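Local coordinates for beta-glucuronidase (uncultured Clostridium sp., PDB 6U7J), which hydrolyses beta-D-glucuronides, and probably helps to reactivate estrogens in the gut by cleaving their glucuronide conjugates, at residues F176-Y181 against G305-S310; R283-T288 against C408-S413; S336-H341 against I414-H419; Y435-D440 against F461-C466; G447-N450 against E455-I458. All coordinates share one frame; numbering follows the deposited sequence.

How the contacts relate
Contact 1 joins two family regions, bringing a sugar-binding-domain loop to the residues that follow the first barrel strand; contacts 2 to 5 lie within the TIM barrel. Contacts 1, 3 and 5 are buried, whereas contacts 2 and 4 are partly buried, at the end of the barrel where the strands start. Strand 409-416 serves both contacts 2 and 3, with apolar packing and a weak bond at its start and a polar cluster at its end. Asn-416 OD1 (contact 3) bonds to Thr-448 OG1, in segment 447-450 of contact 5. Contact 4 relies on a salt bridge, contact 1 on aromatic packing, and contact 5 on methionine sulfur and methyl, nested within the loop that contact 4 closes.

Contact 1: F176-Y181 against G305-S310; sequences FDFFNY and GKHEDS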
# COMPACT_ATOMS: atom_id res chain seq x y z
N PHE B 176 -4.08 20.31 20.20
CA PHE B 176 -4.83 20.12 18.97
C PHE B 176 -4.12 19.09 18.09
O PHE B 176 -2.93 18.82 18.23
CB PHE B 176 -5.01 21.45 18.22
CG PHE B 176 -3.72 22.20 17.95
CD1 PHE B 176 -2.92 21.88 16.86
CD2 PHE B 176 -3.32 23.24 18.78
CE1 PHE B 176 -1.74 22.57 16.62
CE2 PHE B 176 -2.14 23.94 18.54
CZ PHE B 176 -1.35 23.61 17.46
N ASP B 177 -4.91 18.49 17.20
CA ASP B 177 -4.42 17.42 16.33
C ASP B 177 -3.31 17.90 15.41
O ASP B 177 -2.15 17.45 15.49
CB ASP B 177 -5.60 16.89 15.50
CG ASP B 177 -5.55 15.38 15.33
OD1 ASP B 177 -6.46 14.80 14.68
OD2 ASP B 177 -4.57 14.77 15.83
N PHE B 178 -3.64 18.88 14.57
CA PHE B 178 -2.97 19.10 13.30
C PHE B 178 -1.56 19.64 13.50
O PHE B 178 -1.26 20.28 14.52
CB PHE B 178 -3.81 20.07 12.45
CG PHE B 178 -4.21 21.36 13.15
CD1 PHE B 178 -5.34 21.41 13.97
CD2 PHE B 178 -3.46 22.54 12.96
CE1 PHE B 178 -5.72 22.60 14.59
CE2 PHE B 178 -3.83 23.73 13.58
CZ PHE B 178 -4.96 23.77 14.40
N PHE B 179 -0.70 19.35 12.53
CA PHE B 179 0.71 19.73 12.61
C PHE B 179 0.86 21.25 12.66
O PHE B 179 0.18 21.99 11.94
CB PHE B 179 1.46 19.15 11.40
CG PHE B 179 2.95 19.24 11.52
CD1 PHE B 179 3.64 20.36 11.05
CD2 PHE B 179 3.66 18.24 12.14
CE1 PHE B 179 5.01 20.46 11.17
CE2 PHE B 179 5.06 18.33 12.28
CZ PHE B 179 5.73 19.45 11.80
N ASN B 180 1.76 21.73 13.53
CA ASN B 180 1.94 23.17 13.71
C ASN B 180 2.83 23.75 12.60
O ASN B 180 3.93 24.25 12.84
CB ASN B 180 2.50 23.49 15.09
CG ASN B 180 2.35 24.97 15.47
OD1 ASN B 180 1.37 25.63 15.08
ND2 ASN B 180 3.31 25.50 16.22
N TYR B 181 2.32 23.66 11.36
CA TYR B 181 3.02 24.20 10.20
C TYR B 181 3.22 25.71 10.35
O TYR B 181 2.35 26.42 10.85
CB TYR B 181 2.23 23.97 8.92
CG TYR B 181 2.29 22.57 8.33
CD1 TYR B 181 3.47 22.07 7.79
CD2 TYR B 181 1.16 21.77 8.30
CE1 TYR B 181 3.53 20.82 7.25
CE2 TYR B 181 1.20 20.48 7.75
CZ TYR B 181 2.39 20.02 7.23
OH TYR B 181 2.44 18.78 6.68
N GLY B 305 -15.87 19.09 7.98
CA GLY B 305 -14.81 20.01 8.34
C GLY B 305 -13.59 19.69 7.49
O GLY B 305 -13.32 18.52 7.18
N LYS B 306 -12.87 20.73 7.07
CA LYS B 306 -11.70 20.50 6.23
C LYS B 306 -10.41 20.86 6.99
O LYS B 306 -10.38 20.88 8.23
CB LYS B 306 -11.86 21.28 4.91
CG LYS B 306 -12.97 20.74 3.98
CD LYS B 306 -13.17 21.63 2.72
CE LYS B 306 -12.36 21.13 1.51
NZ LYS B 306 -10.87 21.03 1.78
N HIS B 307 -9.35 21.12 6.24
CA HIS B 307 -8.12 21.68 6.77
C HIS B 307 -7.43 22.32 5.59
O HIS B 307 -7.70 21.97 4.44
CB HIS B 307 -7.20 20.62 7.41
CG HIS B 307 -7.29 20.55 8.91
ND1 HIS B 307 -6.99 21.62 9.73
CD2 HIS B 307 -7.61 19.52 9.73
CE1 HIS B 307 -7.16 21.26 10.99
NE2 HIS B 307 -7.54 19.99 11.02
N GLU B 308 -6.55 23.27 5.88
CA GLU B 308 -5.65 23.77 4.85
C GLU B 308 -4.38 22.93 4.99
O GLU B 308 -3.57 23.13 5.90
CB GLU B 308 -5.43 25.27 4.97
CG GLU B 308 -6.67 26.05 4.50
CD GLU B 308 -6.45 27.56 4.43
OE1 GLU B 308 -5.82 28.12 5.36
OE2 GLU B 308 -6.92 28.18 3.44
N ASP B 309 -4.23 21.96 4.09
CA ASP B 309 -3.23 20.91 4.19
C ASP B 309 -3.13 20.18 2.86
O ASP B 309 -4.17 19.80 2.30
CB ASP B 309 -3.57 19.93 5.32
CG ASP B 309 -2.66 18.71 5.33
OD1 ASP B 309 -2.84 17.81 4.49
OD2 ASP B 309 -1.75 18.66 6.18
N SER B 310 -1.92 19.98 2.36
CA SER B 310 -1.68 19.10 1.21
C SER B 310 -0.21 18.73 1.21
O SER B 310 0.58 19.26 1.99
CB SER B 310 -2.08 19.76 -0.11
OG SER B 310 -1.29 20.91 -0.35
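Phe-178 and His-307 meet with their side chains at roughly a right angle, yet their rings neither stack nor meet edge to face: the planes lie 50° apart and the centroids 5.0 Å. The imidazole leads with CE1, which comes to 3.5 Å from CD1 of Phe-178, while its NE2 passes 4.0 Å from CB of the same residue. Phe-178 reaches this position with CG set between its backbone N and carbonyl carbon (chi1 52°). Its other side is taken by Phe-176, whose CD1 sits over the centre of the Phe-178 ring, so that the ring lies between Phe-176 and the histidine. His-307 follows the first strand of the TIM barrel, and 176-181 is a loop of the sugar-binding domain; the aromatic pair is therefore a buried domain-domain contact beside the barrel. ND1 of His-307 is hydrogen-bonded to the hydroxyl of Tyr-342. Farther along, Tyr-181 and Asp-309 meet more loosely, CE2 of the tyrosine lying 3.8 Å from OD2 of the aspartate with ring and carboxylate planes turned 54° apart. The polar ends of this second pair look to other partners, Tyr-181 OH to Asp-63 and Asp-309 OD1 to Arg-575.

Contact 2: R283-T288 against C408-S413; sequences RTIQLT and CVVMWS
Ile-285 supplies the apolar part of this contact, laying its CD1 methyl against the start of strand 409-416. That methyl is 3.8 Å from CB of Val-410 and 3.7 Å from the carbonyl O of the same residue, so it touches side chain and backbone together. Having CG1 beside the backbone N and opposite the carbonyl carbon (chi1 -55°) sends the longer branch of Ile-285 toward the valine. Phe-292, on the strand that pairs antiparallel with 285-287, also packs on both residues. This places the contact where a small hairpin leading into the TIM barrel covers the end at which the barrel strands begin.

The polar part belongs to Arg-283. Its NH2 gives a weak hydrogen bond to the carbonyl O of Val-409, 3.1 Å long and bent to 124° at the hydrogen, while its NE bonds to the carbonyl O of Pro-407. The chain turns at chi2, and one face of the guanidinium is covered by CD1 of Ile-285 from within the same segment. Arg-443 NE bonds to Val-409 O as well. Arg-283 thus turns to backbone carbonyls, and with the bond to Val-409 weak, the link probably depends as much on the packing of Ile-285.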
# COMPACT_ATOMS: atom_id res chain seq x y z
N ARG B 283 -29.68 36.97 0.59
CA ARG B 283 -30.22 35.74 1.15
C ARG B 283 -30.47 35.94 2.63
O ARG B 283 -29.73 36.66 3.30
CB ARG B 283 -29.27 34.54 0.94
CG ARG B 283 -27.86 34.75 1.48
CD ARG B 283 -27.67 34.01 2.78
NE ARG B 283 -26.38 34.26 3.43
CZ ARG B 283 -26.18 35.25 4.29
NH1 ARG B 283 -27.16 36.10 4.58
NH2 ARG B 283 -24.99 35.41 4.85
N THR B 284 -31.51 35.29 3.13
CA THR B 284 -31.90 35.42 4.53
C THR B 284 -31.60 34.14 5.30
O THR B 284 -31.62 33.04 4.74
CB THR B 284 -33.39 35.72 4.66
OG1 THR B 284 -34.14 34.57 4.24
CG2 THR B 284 -33.76 36.90 3.78
N ILE B 285 -31.38 34.31 6.60
CA ILE B 285 -31.13 33.22 7.53
C ILE B 285 -32.09 33.36 8.69
O ILE B 285 -32.16 34.43 9.30
CB ILE B 285 -29.69 33.24 8.07
CG1 ILE B 285 -28.67 33.25 6.95
CG2 ILE B 285 -29.51 32.08 9.06
CD1 ILE B 285 -27.27 33.46 7.47
N GLN B 286 -32.75 32.26 9.04
CA GLN B 286 -33.62 32.21 10.21
C GLN B 286 -33.57 30.82 10.83
O GLN B 286 -33.51 29.82 10.11
CB GLN B 286 -35.06 32.57 9.83
CG GLN B 286 -36.05 32.45 10.97
CD GLN B 286 -37.47 32.68 10.50
OE1 GLN B 286 -37.72 33.56 9.67
NE2 GLN B 286 -38.41 31.89 11.02
N LEU B 287 -33.62 30.78 12.15
CA LEU B 287 -33.61 29.53 12.89
C LEU B 287 -34.95 29.29 13.58
O LEU B 287 -35.59 30.23 14.07
CB LEU B 287 -32.50 29.52 13.94
CG LEU B 287 -31.21 28.89 13.43
CD1 LEU B 287 -30.62 29.80 12.37
CD2 LEU B 287 -30.24 28.68 14.56
N THR B 288 -35.38 28.04 13.60
CA THR B 288 -36.51 27.58 14.39
C THR B 288 -36.00 26.63 15.46
O THR B 288 -34.79 26.41 15.61
CB THR B 288 -37.57 26.90 13.51
OG1 THR B 288 -37.25 25.52 13.34
CG2 THR B 288 -37.66 27.55 12.14
N CYS B 408 -21.71 33.28 1.56
CA CYS B 408 -21.54 31.85 1.85
C CYS B 408 -21.48 31.60 3.37
O CYS B 408 -21.92 30.54 3.82
CB CYS B 408 -20.33 31.28 1.10
SG CYS B 408 -18.73 31.87 1.75
N VAL B 409 -21.05 32.59 4.16
CA VAL B 409 -20.95 32.39 5.60
C VAL B 409 -22.33 32.50 6.24
O VAL B 409 -22.93 33.57 6.25
CB VAL B 409 -19.98 33.38 6.24
CG1 VAL B 409 -20.01 33.28 7.78
CG2 VAL B 409 -18.60 33.13 5.71
N VAL B 410 -22.85 31.39 6.80
CA VAL B 410 -24.15 31.45 7.45
C VAL B 410 -24.06 31.29 8.95
O VAL B 410 -25.10 31.40 9.63
CB VAL B 410 -25.13 30.41 6.85
CG1 VAL B 410 -25.18 30.58 5.33
CG2 VAL B 410 -24.74 28.98 7.27
N MET B 411 -22.87 31.09 9.50
CA MET B 411 -22.78 30.88 10.94
C MET B 411 -21.32 31.05 11.36
O MET B 411 -20.41 30.75 10.60
CB MET B 411 -23.31 29.48 11.32
CG MET B 411 -23.35 29.20 12.82
SD MET B 411 -24.53 27.91 13.29
CE MET B 411 -23.94 26.53 12.32
N TRP B 412 -21.13 31.57 12.58
CA TRP B 412 -19.80 31.70 13.18
C TRP B 412 -19.62 30.61 14.21
O TRP B 412 -20.48 30.44 15.08
CB TRP B 412 -19.59 33.06 13.86
CG TRP B 412 -19.87 34.28 13.03
CD1 TRP B 412 -20.90 35.14 13.20
CD2 TRP B 412 -19.10 34.78 11.93
NE1 TRP B 412 -20.84 36.14 12.25
CE2 TRP B 412 -19.75 35.94 11.46
CE3 TRP B 412 -17.94 34.35 11.28
CZ2 TRP B 412 -19.28 36.68 10.37
CZ3 TRP B 412 -17.47 35.08 10.20
CH2 TRP B 412 -18.14 36.24 9.76
N SER B 413 -18.51 29.89 14.14
CA SER B 413 -18.12 28.99 15.21
C SER B 413 -16.98 29.65 15.97
O SER B 413 -15.97 30.02 15.36
CB SER B 413 -17.70 27.62 14.70
OG SER B 413 -17.03 26.91 15.72

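Contact 3: S336-H341 against I414-H419; sequences SFRTSH and ITNEPH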
# COMPACT_ATOMS: atom_id res chain seq x y z
N SER B 336 -21.81 21.90 2.00
CA SER B 336 -21.29 22.79 3.03
C SER B 336 -19.95 22.27 3.53
O SER B 336 -19.62 21.09 3.39
CB SER B 336 -22.30 22.90 4.19
OG SER B 336 -22.65 21.60 4.70
N PHE B 337 -19.16 23.17 4.13
CA PHE B 337 -18.03 22.76 4.95
C PHE B 337 -17.88 23.74 6.11
O PHE B 337 -18.46 24.83 6.12
CB PHE B 337 -16.71 22.66 4.15
CG PHE B 337 -16.29 23.92 3.43
CD1 PHE B 337 -16.73 24.17 2.14
CD2 PHE B 337 -15.42 24.82 4.03
CE1 PHE B 337 -16.32 25.32 1.47
CE2 PHE B 337 -15.00 25.96 3.36
CZ PHE B 337 -15.46 26.22 2.08
N ARG B 338 -17.10 23.31 7.10
CA ARG B 338 -16.69 24.15 8.23
C ARG B 338 -15.20 24.43 8.12
O ARG B 338 -14.42 23.51 7.83
CB ARG B 338 -17.01 23.47 9.57
CG ARG B 338 -16.40 24.20 10.76
CD ARG B 338 -16.88 23.65 12.10
NE ARG B 338 -16.58 22.22 12.25
CZ ARG B 338 -15.75 21.72 13.16
NH1 ARG B 338 -15.12 22.52 14.01
NH2 ARG B 338 -15.55 20.40 13.22
N THR B 339 -14.79 25.68 8.32
CA THR B 339 -13.38 26.04 8.20
C THR B 339 -12.65 25.59 9.47
O THR B 339 -12.15 26.38 10.26
CB THR B 339 -13.18 27.53 7.95
OG1 THR B 339 -13.34 28.26 9.16
CG2 THR B 339 -14.17 28.04 6.91
N SER B 340 -12.56 24.25 9.65
CA SER B 340 -12.18 23.63 10.89
C SER B 340 -10.83 24.15 11.38
O SER B 340 -9.79 23.93 10.76
CB SER B 340 -12.20 22.09 10.83
OG SER B 340 -11.78 21.61 9.56
N HIS B 341 -10.95 24.95 12.43
CA HIS B 341 -10.05 25.33 13.50
C HIS B 341 -9.26 26.57 13.16
O HIS B 341 -8.39 26.95 13.92
CB HIS B 341 -9.18 24.19 13.99
CG HIS B 341 -9.93 22.89 14.12
ND1 HIS B 341 -11.29 22.85 14.40
CD2 HIS B 341 -9.53 21.59 14.05
CE1 HIS B 341 -11.69 21.60 14.45
NE2 HIS B 341 -10.64 20.81 14.25
N ILE B 414 -17.14 29.79 17.28
CA ILE B 414 -16.23 30.60 18.07
C ILE B 414 -15.18 29.78 18.79
O ILE B 414 -14.26 30.37 19.40
CB ILE B 414 -16.99 31.46 19.11
CG1 ILE B 414 -17.72 30.54 20.08
CG2 ILE B 414 -17.97 32.39 18.39
CD1 ILE B 414 -18.15 31.24 21.36
N THR B 415 -15.28 28.45 18.75
CA THR B 415 -14.37 27.56 19.45
C THR B 415 -14.61 26.13 18.99
O THR B 415 -15.72 25.75 18.60
CB THR B 415 -14.54 27.68 20.98
OG1 THR B 415 -13.52 26.94 21.64
CG2 THR B 415 -15.90 27.15 21.42
N ASN B 416 -13.55 25.34 19.03
CA ASN B 416 -13.64 23.91 18.75
C ASN B 416 -13.17 23.15 19.97
O ASN B 416 -12.01 23.27 20.37
CB ASN B 416 -12.83 23.53 17.50
CG ASN B 416 -12.88 22.05 17.22
OD1 ASN B 416 -13.83 21.55 16.60
ND2 ASN B 416 -11.87 21.33 17.67
N GLU B 417 -14.09 22.40 20.58
CA GLU B 417 -13.78 21.46 21.65
C GLU B 417 -13.03 22.09 22.86
O GLU B 417 -12.02 21.61 23.27
CB GLU B 417 -12.96 20.30 21.11
CG GLU B 417 -13.70 19.43 20.08
CD GLU B 417 -12.99 18.09 19.79
OE1 GLU B 417 -11.78 17.96 20.07
OE2 GLU B 417 -13.65 17.17 19.28
N PRO B 418 -13.60 23.17 23.43
CA PRO B 418 -13.02 23.68 24.67
C PRO B 418 -13.42 22.78 25.83
O PRO B 418 -14.40 22.04 25.76
CB PRO B 418 -13.67 25.07 24.81
CG PRO B 418 -15.04 24.86 24.23
CD PRO B 418 -14.86 23.86 23.09
N HIS B 419 -12.63 22.84 26.90
CA HIS B 419 -12.94 22.05 28.10
C HIS B 419 -14.05 22.78 28.86
O HIS B 419 -13.85 23.37 29.92
CB HIS B 419 -11.70 21.85 28.95
CG HIS B 419 -11.86 20.76 29.97
ND1 HIS B 419 -11.43 20.88 31.27
CD2 HIS B 419 -12.40 19.52 29.87
CE1 HIS B 419 -11.69 19.77 31.93
NE2 HIS B 419 -12.29 18.93 31.10
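The C-terminal mouth of the TIM barrel, where active sites of this fold lie, is the setting of this buried contact: strand 409-416 ends in an Asn-Glu-Pro sequence, Asn-416 to Pro-418. In related family 2 glycosidases the glutamate of this motif is the acid/base, consistent with a similar place for Glu-417. Asn-416 is the residue that touches, with CG opposite its backbone N (chi1 178°) and the amide directed at Arg-338 and His-341. Arg-338 NH1 donates to Asn-416 OD1 over 3.1 Å with an angle of 158° at the hydrogen. The acceptor lies at the edge of the guanidinium, near its plane, whereas the donor is tilted from the carbonyl plane of the amide.

His-341 crosses the same amide obliquely, ring and amide planes 41° apart, with ND2 of Asn-416 over one face of the imidazole. The short approach of His-341 CE1 to Asn-416 OD1, 3.0 Å, is doubtful in detail. ND1 of this ring bonds to Glu-362, which also forms a salt bridge with Arg-338 NH1, while Arg-338 NH2 pairs with Glu-506. Thr-448 OG1 is a further partner of Asn-416 OD1. The cluster thus bridges strand 336-338 and strand 409-416 across the intervening strand 358-362, with strands 445-449 and 502-506 contributing Thr-448 and Glu-506 and helix 424-439 packed on Ile-414 and Thr-415.

Contact 4: Y435-D440 against F461-C466; sequences YIRKLD and FFDVVC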
# COMPACT_ATOMS: atom_id res chain seq x y z
N TYR B 435 -19.88 39.29 22.61
CA TYR B 435 -19.10 40.19 21.76
C TYR B 435 -19.36 39.94 20.27
O TYR B 435 -19.47 40.90 19.49
CB TYR B 435 -17.60 40.05 22.05
CG TYR B 435 -16.78 41.01 21.24
CD1 TYR B 435 -16.02 40.57 20.16
CD2 TYR B 435 -16.78 42.38 21.53
CE1 TYR B 435 -15.27 41.46 19.40
CE2 TYR B 435 -16.04 43.28 20.78
CZ TYR B 435 -15.28 42.81 19.72
OH TYR B 435 -14.55 43.70 18.97
N ILE B 436 -19.46 38.67 19.85
CA ILE B 436 -19.66 38.41 18.42
C ILE B 436 -21.09 38.76 18.03
O ILE B 436 -21.34 39.19 16.89
CB ILE B 436 -19.29 36.95 18.06
CG1 ILE B 436 -19.54 36.65 16.58
CG2 ILE B 436 -20.07 35.95 18.90
CD1 ILE B 436 -18.75 37.52 15.60
N ARG B 437 -22.03 38.62 18.95
CA ARG B 437 -23.41 39.04 18.67
C ARG B 437 -23.50 40.55 18.46
O ARG B 437 -24.31 41.00 17.65
CB ARG B 437 -24.34 38.59 19.78
CG ARG B 437 -24.67 37.11 19.71
CD ARG B 437 -25.79 36.74 20.66
NE ARG B 437 -25.76 35.31 20.92
CZ ARG B 437 -26.30 34.40 20.12
NH1 ARG B 437 -26.92 34.78 19.00
NH2 ARG B 437 -26.21 33.12 20.44
N LYS B 438 -22.66 41.34 19.16
CA LYS B 438 -22.72 42.78 18.95
C LYS B 438 -22.10 43.18 17.61
O LYS B 438 -22.52 44.17 17.00
CB LYS B 438 -22.05 43.55 20.10
CG LYS B 438 -22.23 45.06 19.97
CD LYS B 438 -22.63 45.76 21.27
CE LYS B 438 -21.54 45.64 22.33
NZ LYS B 438 -20.73 46.89 22.45
N LEU B 439 -21.13 42.41 17.11
CA LEU B 439 -20.54 42.69 15.81
C LEU B 439 -21.49 42.33 14.67
O LEU B 439 -21.53 43.01 13.64
CB LEU B 439 -19.24 41.90 15.63
CG LEU B 439 -18.01 42.33 16.41
CD1 LEU B 439 -16.96 41.25 16.27
CD2 LEU B 439 -17.49 43.66 15.88
N ASP B 440 -22.23 41.23 14.82
CA ASP B 440 -23.02 40.68 13.72
C ASP B 440 -24.34 40.20 14.30
O ASP B 440 -24.39 39.19 15.00
CB ASP B 440 -22.28 39.54 13.02
CG ASP B 440 -22.99 39.06 11.76
OD1 ASP B 440 -24.01 39.67 11.38
OD2 ASP B 440 -22.53 38.07 11.14
N PHE B 461 -25.46 29.41 25.29
CA PHE B 461 -25.21 30.69 24.64
C PHE B 461 -25.30 30.61 23.12
O PHE B 461 -25.28 31.66 22.47
CB PHE B 461 -23.84 31.24 25.03
CG PHE B 461 -23.64 31.39 26.53
CD1 PHE B 461 -24.56 32.08 27.30
CD2 PHE B 461 -22.54 30.83 27.16
CE1 PHE B 461 -24.38 32.21 28.67
CE2 PHE B 461 -22.36 30.97 28.53
CZ PHE B 461 -23.28 31.66 29.28
N PHE B 462 -25.40 29.42 22.54
CA PHE B 462 -25.32 29.25 21.09
C PHE B 462 -26.72 29.18 20.49
O PHE B 462 -27.70 28.90 21.17
CB PHE B 462 -24.55 27.98 20.72
CG PHE B 462 -23.14 27.93 21.25
CD1 PHE B 462 -22.42 29.10 21.46
CD2 PHE B 462 -22.54 26.72 21.53
CE1 PHE B 462 -21.12 29.06 21.95
CE2 PHE B 462 -21.24 26.67 22.01
CZ PHE B 462 -20.53 27.84 22.23
N ASP B 463 -26.78 29.44 19.19
CA ASP B 463 -28.02 29.27 18.43
C ASP B 463 -28.16 27.86 17.86
O ASP B 463 -29.28 27.39 17.65
CB ASP B 463 -28.07 30.30 17.31
CG ASP B 463 -27.89 31.73 17.84
OD1 ASP B 463 -28.70 32.15 18.69
OD2 ASP B 463 -26.93 32.42 17.43
N VAL B 464 -27.04 27.18 17.62
CA VAL B 464 -27.03 25.78 17.19
C VAL B 464 -26.08 25.03 18.10
O VAL B 464 -25.03 25.57 18.48
CB VAL B 464 -26.61 25.64 15.71
CG1 VAL B 464 -26.45 24.16 15.32
CG2 VAL B 464 -27.63 26.31 14.81
N VAL B 465 -26.45 23.81 18.48
CA VAL B 465 -25.56 22.95 19.25
C VAL B 465 -24.81 22.03 18.29
O VAL B 465 -25.42 21.36 17.44
CB VAL B 465 -26.35 22.14 20.29
CG1 VAL B 465 -25.44 21.09 20.95
CG2 VAL B 465 -26.93 23.06 21.34
N CYS B 466 -23.48 22.00 18.42
CA CYS B 466 -22.59 21.27 17.53
C CYS B 466 -21.78 20.30 18.38
O CYS B 466 -21.11 20.72 19.33
CB CYS B 466 -21.67 22.25 16.79
SG CYS B 466 -22.50 23.20 15.51
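A salt bridge backed by a side-chain-to-backbone hydrogen bond joins Arg-437, near the end of helix 424-439, to Asp-463 and Phe-461 in the loop that enters strand 465-468. Arg-437 runs extended from CG to NE and meets the aspartate from the opposite direction. Its NH1 bonds to OD2 of Asp-463 over 2.8 Å, reaching the syn lone pair, on the side of the other carboxylate oxygen. The two flat groups are nearly perpendicular, their planes 81° apart, so this is not the coplanar two-pronged pairing of an arginine and a carboxylate. The second nitrogen, NH2, gives a 2.7 Å bond to the carbonyl O of Phe-461, which lies in the guanidinium plane, with an angle of 152° at the hydrogen. In the beta/alpha barrel this helix precedes strand 445-449, and the arginine reaches past that strand to the chain entering the next one, with its side chain also packed on Ile-445. Asp-463 OD2 additionally accepts from the backbone N of Ile-445, so one oxygen serves both the helix and the intervening strand. The two arginine bonds, pointing to different residues of one loop, would restrict rotation of the guanidinium. Phe-461 itself turns its ring back onto the same helix, packing on Glu-430 and Thr-433.

Contact 5: G447-N450 against E455-I458; sequences GTMN and EDKI. Unlike the reference sequence in segment 455-458: Glu-455 (reference Asp).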
# COMPACT_ATOMS: atom_id res chain seq x y z
N GLY B 447 -20.37 26.72 18.64
CA GLY B 447 -19.06 26.19 18.98
C GLY B 447 -19.25 24.70 19.17
O GLY B 447 -20.36 24.25 19.49
N THR B 448 -18.20 23.92 18.93
CA THR B 448 -18.36 22.48 18.93
C THR B 448 -17.97 21.88 20.28
O THR B 448 -17.04 22.34 20.94
CB THR B 448 -17.54 21.80 17.83
OG1 THR B 448 -16.14 21.88 18.15
CG2 THR B 448 -17.81 22.45 16.49
N MET B 449 -18.69 20.83 20.65
CA MET B 449 -18.57 20.18 21.94
C MET B 449 -17.82 18.87 21.83
O MET B 449 -18.03 18.10 20.89
CB MET B 449 -19.96 19.87 22.52
CG MET B 449 -20.80 21.09 22.86
SD MET B 449 -20.15 21.85 24.33
CE MET B 449 -19.35 23.28 23.61
N ASN B 450 -17.00 18.59 22.83
CA ASN B 450 -16.55 17.22 23.06
C ASN B 450 -16.82 16.71 24.47
O ASN B 450 -16.90 15.49 24.64
CB ASN B 450 -15.06 17.08 22.74
CG ASN B 450 -14.19 17.51 23.88
OD1 ASN B 450 -14.14 18.69 24.21
ND2 ASN B 450 -13.53 16.56 24.52
N GLU B 455 -22.05 17.64 31.59
CA GLU B 455 -21.06 18.54 32.17
C GLU B 455 -20.90 19.85 31.41
O GLU B 455 -20.32 20.79 31.97
CB GLU B 455 -19.71 17.83 32.26
CG GLU B 455 -19.80 16.47 32.91
CD GLU B 455 -18.82 16.32 34.07
OE1 GLU B 455 -18.42 15.17 34.35
OE2 GLU B 455 -18.47 17.35 34.69
N ASP B 456 -21.39 19.95 30.18
CA ASP B 456 -21.21 21.18 29.41
C ASP B 456 -21.86 22.35 30.14
O ASP B 456 -22.90 22.21 30.79
CB ASP B 456 -21.83 21.07 28.02
CG ASP B 456 -21.74 22.39 27.25
OD1 ASP B 456 -20.63 22.95 27.21
OD2 ASP B 456 -22.76 22.88 26.73
N LYS B 457 -21.23 23.52 30.02
CA LYS B 457 -21.74 24.70 30.69
C LYS B 457 -21.84 25.92 29.79
O LYS B 457 -22.07 27.02 30.30
CB LYS B 457 -20.87 25.00 31.91
CG LYS B 457 -21.11 24.00 33.05
CD LYS B 457 -20.15 24.18 34.20
CE LYS B 457 -20.29 23.05 35.19
NZ LYS B 457 -20.02 21.73 34.55
N ILE B 458 -21.70 25.78 28.46
CA ILE B 458 -21.65 26.96 27.61
C ILE B 458 -22.61 26.91 26.42
O ILE B 458 -22.89 27.94 25.80
CB ILE B 458 -20.22 27.23 27.10
CG1 ILE B 458 -19.81 26.20 26.04
CG2 ILE B 458 -19.23 27.26 28.26
CD1 ILE B 458 -18.54 26.63 25.25
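Met-449 bends twice along its side chain, at chi2 (-74°) and chi3 (106°), which carries SD and CE across to Asp-456 and Ile-458. Met-449 belongs to barrel strand 445-449, and its partners to the loop that follows in the TIM barrel, where Asp-456 forms an Asx turn: its OD1 accepts the backbone N of Ile-458 over 3.3 Å. That donor comes from above the carboxylate plane rather than within it.

The sulfur makes the closer approach, SD of Met-449 standing 3.1 Å from OD1 of Asp-456, with the two side chains at about a right angle. OD1 of Asp-456 lies roughly along the extension of the CG-SD bond of Met-449, a direction consistent with a weak attraction between sulfur and oxygen. The same oxygen also bonds to Ser-420 OG, so the turn amide, a serine and the sulfur all gather on it. Trp-494 of helix 480-498 packs on both the methionine and the aspartate.

Beyond the sulfur, the terminal methyl finds apolar company in Ile-458, which is in turn covered by Ser-425 and Phe-429 of helix 424-439. Within the loop, Lys-457 NZ bonds to the carbonyl O of Glu-455 at 2.8 Å. Met-449 CE rests equally against CG1 and CD1 of Ile-458, 3.8 Å from each.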